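Local coordinates for ABC transporter periplasmic-binding protein YtfQ (Mycobacterium smegmatis, PDB 6HB0) that probably binds a sugar, perhaps L-arabinofuranose, as the substrate-binding component of a mycobacterial ABC transporter, at residues A[18-23]-A[76-81]; A[149-154]-A[180-185]; A[209-214]-A[235-240]. One frame throughout, in Å; residues are numbered along the deposited sequence.

Contact 1 (A[18-23]-A[76-81])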
# COMPACT_ATOMS: atom_id res chain seq x y z
N GLY A 18 17.26 11.52 -28.24
CA GLY A 18 15.81 11.16 -28.15
C GLY A 18 15.46 10.18 -27.02
O GLY A 18 14.67 9.25 -27.23
N ALA A 19 16.06 10.37 -25.84
CA ALA A 19 15.56 9.70 -24.64
C ALA A 19 14.17 10.31 -24.34
O ALA A 19 13.97 11.51 -24.40
CB ALA A 19 16.50 9.91 -23.46
N LEU A 20 13.22 9.47 -24.03
CA LEU A 20 11.92 9.92 -23.54
C LEU A 20 12.11 10.85 -22.30
O LEU A 20 12.89 10.53 -21.45
CB LEU A 20 11.13 8.66 -23.20
CG LEU A 20 9.64 8.66 -22.94
CD1 LEU A 20 9.33 9.06 -21.50
CD2 LEU A 20 9.01 9.57 -23.96
N THR A 21 11.44 11.99 -22.24
CA THR A 21 11.48 12.86 -21.07
C THR A 21 10.17 12.77 -20.28
O THR A 21 9.08 13.01 -20.80
CB THR A 21 11.80 14.34 -21.44
OG1 THR A 21 13.10 14.39 -22.02
CG2 THR A 21 11.87 15.19 -20.26
N LEU A 22 10.31 12.46 -18.99
CA LEU A 22 9.21 12.24 -18.08
C LEU A 22 9.28 13.25 -16.99
O LEU A 22 10.24 13.28 -16.24
CB LEU A 22 9.30 10.86 -17.46
CG LEU A 22 8.28 10.51 -16.36
CD1 LEU A 22 6.88 10.58 -16.90
CD2 LEU A 22 8.49 9.09 -15.80
N GLY A 23 8.26 14.09 -16.88
CA GLY A 23 8.14 14.96 -15.73
C GLY A 23 7.36 14.26 -14.64
O GLY A 23 6.26 13.77 -14.89
N VAL A 76 8.01 18.34 -21.96
CA VAL A 76 8.27 16.94 -21.65
C VAL A 76 7.35 16.07 -22.52
O VAL A 76 6.33 16.54 -23.03
CB VAL A 76 8.08 16.61 -20.17
CG1 VAL A 76 8.96 17.48 -19.28
CG2 VAL A 76 6.64 16.74 -19.77
N ASP A 77 7.71 14.81 -22.67
CA ASP A 77 6.94 13.87 -23.46
C ASP A 77 5.75 13.28 -22.70
O ASP A 77 4.73 12.99 -23.29
CB ASP A 77 7.84 12.74 -23.95
CG ASP A 77 9.00 13.26 -24.84
OD1 ASP A 77 8.75 13.99 -25.81
OD2 ASP A 77 10.16 12.96 -24.54
N VAL A 78 5.93 13.10 -21.40
CA VAL A 78 4.95 12.46 -20.52
C VAL A 78 5.01 13.14 -19.16
O VAL A 78 6.07 13.52 -18.70
CB VAL A 78 5.27 10.96 -20.32
CG1 VAL A 78 4.18 10.26 -19.51
CG2 VAL A 78 5.42 10.27 -21.67
N ILE A 79 3.86 13.31 -18.53
CA ILE A 79 3.80 13.86 -17.20
C ILE A 79 3.15 12.80 -16.30
O ILE A 79 2.13 12.18 -16.66
CB ILE A 79 2.97 15.15 -17.15
CG1 ILE A 79 3.79 16.32 -17.70
CG2 ILE A 79 2.55 15.49 -15.72
CD1 ILE A 79 2.93 17.54 -18.02
N ALA A 80 3.76 12.56 -15.16
CA ALA A 80 3.17 11.71 -14.17
C ALA A 80 3.20 12.47 -12.87
O ALA A 80 4.09 13.26 -12.62
CB ALA A 80 3.92 10.40 -14.06
N PHE A 81 2.19 12.22 -12.05
CA PHE A 81 2.22 12.75 -10.71
C PHE A 81 1.40 11.93 -9.76
O PHE A 81 0.56 11.14 -10.16
CB PHE A 81 1.79 14.21 -10.67
CG PHE A 81 0.34 14.46 -11.00
CD1 PHE A 81 -0.10 14.44 -12.32
CD2 PHE A 81 -0.57 14.85 -10.01
CE1 PHE A 81 -1.39 14.72 -12.64
CE2 PHE A 81 -1.88 15.13 -10.33
CZ PHE A 81 -2.30 15.04 -11.65

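Contact 2 (A[149-154]-A[180-185])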
# COMPACT_ATOMS: atom_id res chain seq x y z
N ASN A 149 -14.02 -15.70 17.01
CA ASN A 149 -14.14 -14.32 17.43
C ASN A 149 -12.92 -13.52 16.98
O ASN A 149 -11.80 -13.80 17.39
CB ASN A 149 -14.33 -14.25 18.93
CG ASN A 149 -15.73 -14.75 19.37
OD1 ASN A 149 -16.63 -14.89 18.59
ND2 ASN A 149 -15.87 -14.97 20.62
N ILE A 150 -13.19 -12.55 16.13
CA ILE A 150 -12.15 -11.71 15.54
C ILE A 150 -12.23 -10.36 16.22
O ILE A 150 -13.32 -9.83 16.40
CB ILE A 150 -12.41 -11.51 14.05
CG1 ILE A 150 -12.40 -12.85 13.32
CG2 ILE A 150 -11.34 -10.59 13.44
CD1 ILE A 150 -12.98 -12.76 11.91
N VAL A 151 -11.09 -9.82 16.63
CA VAL A 151 -11.04 -8.41 16.98
C VAL A 151 -10.22 -7.66 15.95
O VAL A 151 -9.28 -8.21 15.40
CB VAL A 151 -10.56 -8.18 18.39
CG1 VAL A 151 -11.48 -8.93 19.38
CG2 VAL A 151 -9.08 -8.50 18.58
N GLN A 152 -10.59 -6.42 15.68
CA GLN A 152 -9.96 -5.64 14.65
C GLN A 152 -9.38 -4.36 15.17
O GLN A 152 -10.06 -3.54 15.81
CB GLN A 152 -10.97 -5.36 13.53
CG GLN A 152 -10.42 -4.51 12.39
CD GLN A 152 -11.26 -4.51 11.11
OE1 GLN A 152 -10.81 -4.01 10.07
NE2 GLN A 152 -12.48 -5.00 11.19
N LEU A 153 -8.10 -4.17 14.91
CA LEU A 153 -7.41 -2.91 15.25
C LEU A 153 -7.43 -2.08 13.98
O LEU A 153 -6.77 -2.42 12.99
CB LEU A 153 -6.00 -3.21 15.72
CG LEU A 153 -5.88 -4.09 16.96
CD1 LEU A 153 -4.42 -4.50 17.19
CD2 LEU A 153 -6.38 -3.34 18.17
N GLU A 154 -8.26 -1.03 13.97
CA GLU A 154 -8.40 -0.21 12.82
C GLU A 154 -7.38 0.91 12.80
O GLU A 154 -6.92 1.36 13.86
CB GLU A 154 -9.77 0.46 12.79
CG GLU A 154 -10.92 -0.48 12.92
CD GLU A 154 -12.24 0.29 13.12
OE1 GLU A 154 -12.31 1.50 12.80
OE2 GLU A 154 -13.21 -0.34 13.56
N LYS A 180 -16.89 -13.95 13.23
CA LYS A 180 -17.56 -12.74 13.68
C LYS A 180 -16.58 -11.74 14.24
O LYS A 180 -15.75 -12.05 15.08
CB LYS A 180 -18.59 -13.11 14.74
CG LYS A 180 -19.98 -13.23 14.13
CD LYS A 180 -20.88 -14.19 14.87
CE LYS A 180 -22.30 -14.05 14.32
NZ LYS A 180 -23.18 -15.03 14.99
N ILE A 181 -16.70 -10.51 13.78
CA ILE A 181 -15.95 -9.46 14.40
C ILE A 181 -16.67 -9.02 15.70
O ILE A 181 -17.72 -8.42 15.63
CB ILE A 181 -15.81 -8.30 13.46
CG1 ILE A 181 -15.02 -8.75 12.21
CG2 ILE A 181 -15.11 -7.14 14.19
CD1 ILE A 181 -15.13 -7.76 11.07
N VAL A 182 -16.06 -9.30 16.84
CA VAL A 182 -16.72 -9.04 18.13
C VAL A 182 -16.26 -7.71 18.74
O VAL A 182 -16.84 -7.24 19.69
CB VAL A 182 -16.55 -10.21 19.15
CG1 VAL A 182 -17.28 -11.45 18.63
CG2 VAL A 182 -15.09 -10.49 19.46
N ALA A 183 -15.19 -7.13 18.22
CA ALA A 183 -14.79 -5.78 18.64
C ALA A 183 -13.92 -5.19 17.55
O ALA A 183 -13.18 -5.92 16.89
CB ALA A 183 -14.03 -5.82 19.95
N SER A 184 -14.04 -3.87 17.36
CA SER A 184 -13.36 -3.18 16.30
C SER A 184 -13.16 -1.74 16.76
O SER A 184 -14.11 -1.07 17.13
CB SER A 184 -14.14 -3.24 15.03
OG SER A 184 -13.32 -2.92 13.92
N GLN A 185 -11.91 -1.29 16.84
CA GLN A 185 -11.62 0.02 17.38
C GLN A 185 -10.32 0.56 16.79
O GLN A 185 -9.41 -0.21 16.53
CB GLN A 185 -11.53 -0.10 18.90
CG GLN A 185 -11.27 1.20 19.62
CD GLN A 185 -11.47 1.09 21.11
OE1 GLN A 185 -12.25 0.27 21.58
NE2 GLN A 185 -10.74 1.91 21.87

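Contact 3 (A[209-214]-A[235-240])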
# COMPACT_ATOMS: atom_id res chain seq x y z
N ASP A 209 -10.06 -15.19 19.22
CA ASP A 209 -9.33 -16.18 18.43
C ASP A 209 -8.29 -15.53 17.52
O ASP A 209 -7.18 -16.01 17.40
CB ASP A 209 -10.32 -16.99 17.65
CG ASP A 209 -11.33 -17.73 18.62
OD1 ASP A 209 -10.86 -18.64 19.35
OD2 ASP A 209 -12.52 -17.33 18.71
N VAL A 210 -8.64 -14.40 16.92
CA VAL A 210 -7.81 -13.77 15.91
C VAL A 210 -7.86 -12.27 16.08
O VAL A 210 -8.93 -11.74 16.35
CB VAL A 210 -8.35 -14.06 14.50
CG1 VAL A 210 -7.46 -13.36 13.46
CG2 VAL A 210 -8.40 -15.55 14.23
N VAL A 211 -6.70 -11.62 15.94
CA VAL A 211 -6.67 -10.18 15.71
C VAL A 211 -6.30 -9.85 14.27
O VAL A 211 -5.39 -10.42 13.70
CB VAL A 211 -5.94 -9.34 16.80
CG1 VAL A 211 -5.31 -10.17 17.89
CG2 VAL A 211 -5.16 -8.12 16.26
N PHE A 212 -7.10 -8.99 13.66
CA PHE A 212 -6.76 -8.41 12.40
C PHE A 212 -6.26 -6.99 12.67
O PHE A 212 -6.99 -6.14 13.17
CB PHE A 212 -7.95 -8.39 11.47
CG PHE A 212 -7.72 -7.56 10.23
CD1 PHE A 212 -6.57 -7.72 9.49
CD2 PHE A 212 -8.63 -6.60 9.83
CE1 PHE A 212 -6.34 -6.97 8.34
CE2 PHE A 212 -8.41 -5.86 8.69
CZ PHE A 212 -7.25 -6.04 7.95
N ALA A 213 -5.00 -6.79 12.39
CA ALA A 213 -4.32 -5.49 12.60
C ALA A 213 -4.15 -4.85 11.24
O ALA A 213 -3.51 -5.41 10.36
CB ALA A 213 -2.99 -5.72 13.22
N GLN A 214 -4.74 -3.68 11.06
CA GLN A 214 -4.70 -3.02 9.77
C GLN A 214 -3.33 -2.43 9.43
O GLN A 214 -3.18 -1.93 8.33
CB GLN A 214 -5.74 -1.91 9.70
CG GLN A 214 -7.12 -2.40 9.60
CD GLN A 214 -8.10 -1.27 9.46
OE1 GLN A 214 -7.71 -0.11 9.37
NE2 GLN A 214 -9.41 -1.60 9.45
N THR A 235 -0.24 -18.34 18.78
CA THR A 235 -0.82 -19.67 19.10
C THR A 235 -2.17 -19.58 19.79
O THR A 235 -3.14 -20.11 19.30
CB THR A 235 0.13 -20.50 19.97
OG1 THR A 235 1.45 -20.37 19.45
CG2 THR A 235 -0.29 -21.96 19.94
N ASP A 236 -2.22 -18.90 20.93
CA ASP A 236 -3.49 -18.71 21.65
C ASP A 236 -4.40 -17.74 20.93
O ASP A 236 -5.62 -17.95 20.86
CB ASP A 236 -3.21 -18.14 23.03
CG ASP A 236 -2.43 -19.11 23.93
OD1 ASP A 236 -2.61 -20.34 23.71
OD2 ASP A 236 -1.69 -18.65 24.84
N ILE A 237 -3.79 -16.66 20.45
CA ILE A 237 -4.50 -15.66 19.66
C ILE A 237 -3.63 -15.44 18.43
O ILE A 237 -2.46 -15.06 18.53
CB ILE A 237 -4.66 -14.33 20.42
CG1 ILE A 237 -5.53 -14.53 21.67
CG2 ILE A 237 -5.30 -13.30 19.50
CD1 ILE A 237 -5.74 -13.30 22.55
N LYS A 238 -4.21 -15.71 17.28
CA LYS A 238 -3.54 -15.56 16.01
C LYS A 238 -3.64 -14.09 15.56
O LYS A 238 -4.58 -13.37 15.92
CB LYS A 238 -4.19 -16.48 15.01
CG LYS A 238 -3.96 -17.95 15.36
CD LYS A 238 -4.24 -18.86 14.17
CE LYS A 238 -3.94 -20.34 14.46
NZ LYS A 238 -3.14 -20.60 15.69
N ILE A 239 -2.65 -13.65 14.80
CA ILE A 239 -2.58 -12.27 14.35
C ILE A 239 -2.37 -12.28 12.84
O ILE A 239 -1.44 -12.95 12.30
CB ILE A 239 -1.42 -11.55 15.00
CG1 ILE A 239 -1.64 -11.46 16.50
CG2 ILE A 239 -1.29 -10.15 14.42
CD1 ILE A 239 -0.48 -10.89 17.25
N VAL A 240 -3.28 -11.62 12.14
CA VAL A 240 -3.14 -11.41 10.70
C VAL A 240 -3.01 -9.89 10.52
O VAL A 240 -3.80 -9.13 11.13
CB VAL A 240 -4.26 -12.03 9.88
CG1 VAL A 240 -5.64 -11.61 10.35
CG2 VAL A 240 -4.12 -11.70 8.40

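Contact 1 (A[18-23]-A[76-81])
T21 and D77 meet just ahead of strand 78-81. T21 N donates to D77 OD2 over 2.8 Å, nearly straight at 168°, and arrives on the anti lone pair, the one turned away from OD1. The remaining polar links join backbone to backbone. T21 O is gripped twice, by D77 N at 2.9 Å and by V78 N at 3.2 Å, after which G23 N bonds to V78 O and A80 N to G23 O in the regular alternation of a parallel ladder. L22 CA and I79 CA add C-H...O contacts to V78 O and G23 O. Apolar contacts gather around L22, whose CD1 meets V78 CG1 at 3.8 Å and A80 CB at 4.1 Å. L20 slides past D77 in the opposite direction, bringing its CD2 to 3.4 Å from D77 CB, while its CD1 touches V78 CG2. T21 CG2 packs on V76 CG1 at 3.8 Å, the two side chains crossing at about a right angle. Helix 269-279 lies against L20, L22 and V78 through M272, V278 and A279, whereas F71 of helix 61-73 receives V76 and I79. Strand 21-26 runs between strands 51-56 and 78-81 in a parallel sheet, and T21 OG1 bonds to N51 ND2 on the far side.

Contact 2 (A[149-154]-A[180-185])
N149 lays its side chain against V182, OD1 coming within 3.5 Å of V182 CG1 as the two cross at about a right angle; N149 ND2 is bonded to Q207 O. The strands belong to a beta-alpha-beta unit, strand 148-154, helix 160-173 and strand 179-186, at the edge of a sheet where they run parallel. I150 pairs with I181 but Q152 with S184, so the outer strand carries one extra residue, a beta bulge around V182. V182 N still bonds to I150 O at 2.8 Å, yet A183 N, buried by the pairing, finds no partner. The ladder resumes with Q152 N to A183 O and Q185 N to Q152 O. V151 CG1 touches V182 CG2 at 3.9 Å and A183 CB at 4.1 Å; V151, L153 and A183 also rest on F201 of helix 191-204. The other face carries I150, Q152, I181 and S184, and looks to helix 160-173, with I150 on F169 and I181 on I173. Q152 runs extended, its CG anti to the backbone N (chi1 179°); CB lies 3.4 Å from S184 OG and NE2 lies 3.8 Å from I181 CD1, while OE1 accepts from Q214 NE2. E154 N reaches Q185 O from well above the carbonyl plane, 44° out of it. S184 OG donates to the anti lone pair of E154 OE2, 2.6 Å away, and the same carboxylate oxygen forms a salt bridge with K166 NZ.

Contact 3 (A[209-214]-A[235-240])
V240 CG1, set between the backbone N and the carbonyl carbon (chi1 53°), meets V210 CG1 at 4.0 Å and F212 CD1 at 4.1 Å. F212 turns its ring edge to V240 O, which lies near the ring plane and 3.5 Å from CD1. On the other face V211 CG1 is modelled 3.5 Å from I237 CG2 and 4.1 Å from I239 CG1. Its chi1 of 3° has CG1 nearly eclipsing the backbone N, off any staggered position, so the exact placing of this methyl, and with it the short approach to I237, is doubtful. Between the two faces four backbone bonds alternate across the parallel strands: K238 N to D209 O, V211 N to K238 O at 2.7 Å, V240 N to V211 O, and A213 N to V240 O at 2.9 Å. C-H...O contacts accompany them, among them F212 CA to V240 O. Farther out, the F212 ring stacks with F169, and V240 packs on A133, W136 and V137 of helix 126-140. M223 and I226 of helix 216-228 meet I239 on the V211 face, and I226 also meets I237. I239 N bonds to N258 OD1. Strand 210-213, helix 216-228 and strand 238-242 make a beta-alpha-beta unit; D216 and D217, which bind a zinc ion, open its helix just past the end of the first strand.

Following the chain from its N terminus, contact 1 closes first, bringing strand 78-81 back beside strand 21-26 after strand 51-56 and two helices, and joins two neighbouring inner strands of the first, parallel sheet. Contact 2 then closes a shorter loop through helix 160-173, and contact 3 another through helix 216-228. The three lie in series, neither nesting nor crossing. Contacts 2 and 3 share the second sheet, since strands 148-154 and 210-213 are neighbours, and their centres are 10 Å apart. The centre of contact 1, about 46 and 45 Å from those of contacts 2 and 3, lies across the chain's centre, in keeping with the two-lobed fold of periplasmic sugar-binding proteins.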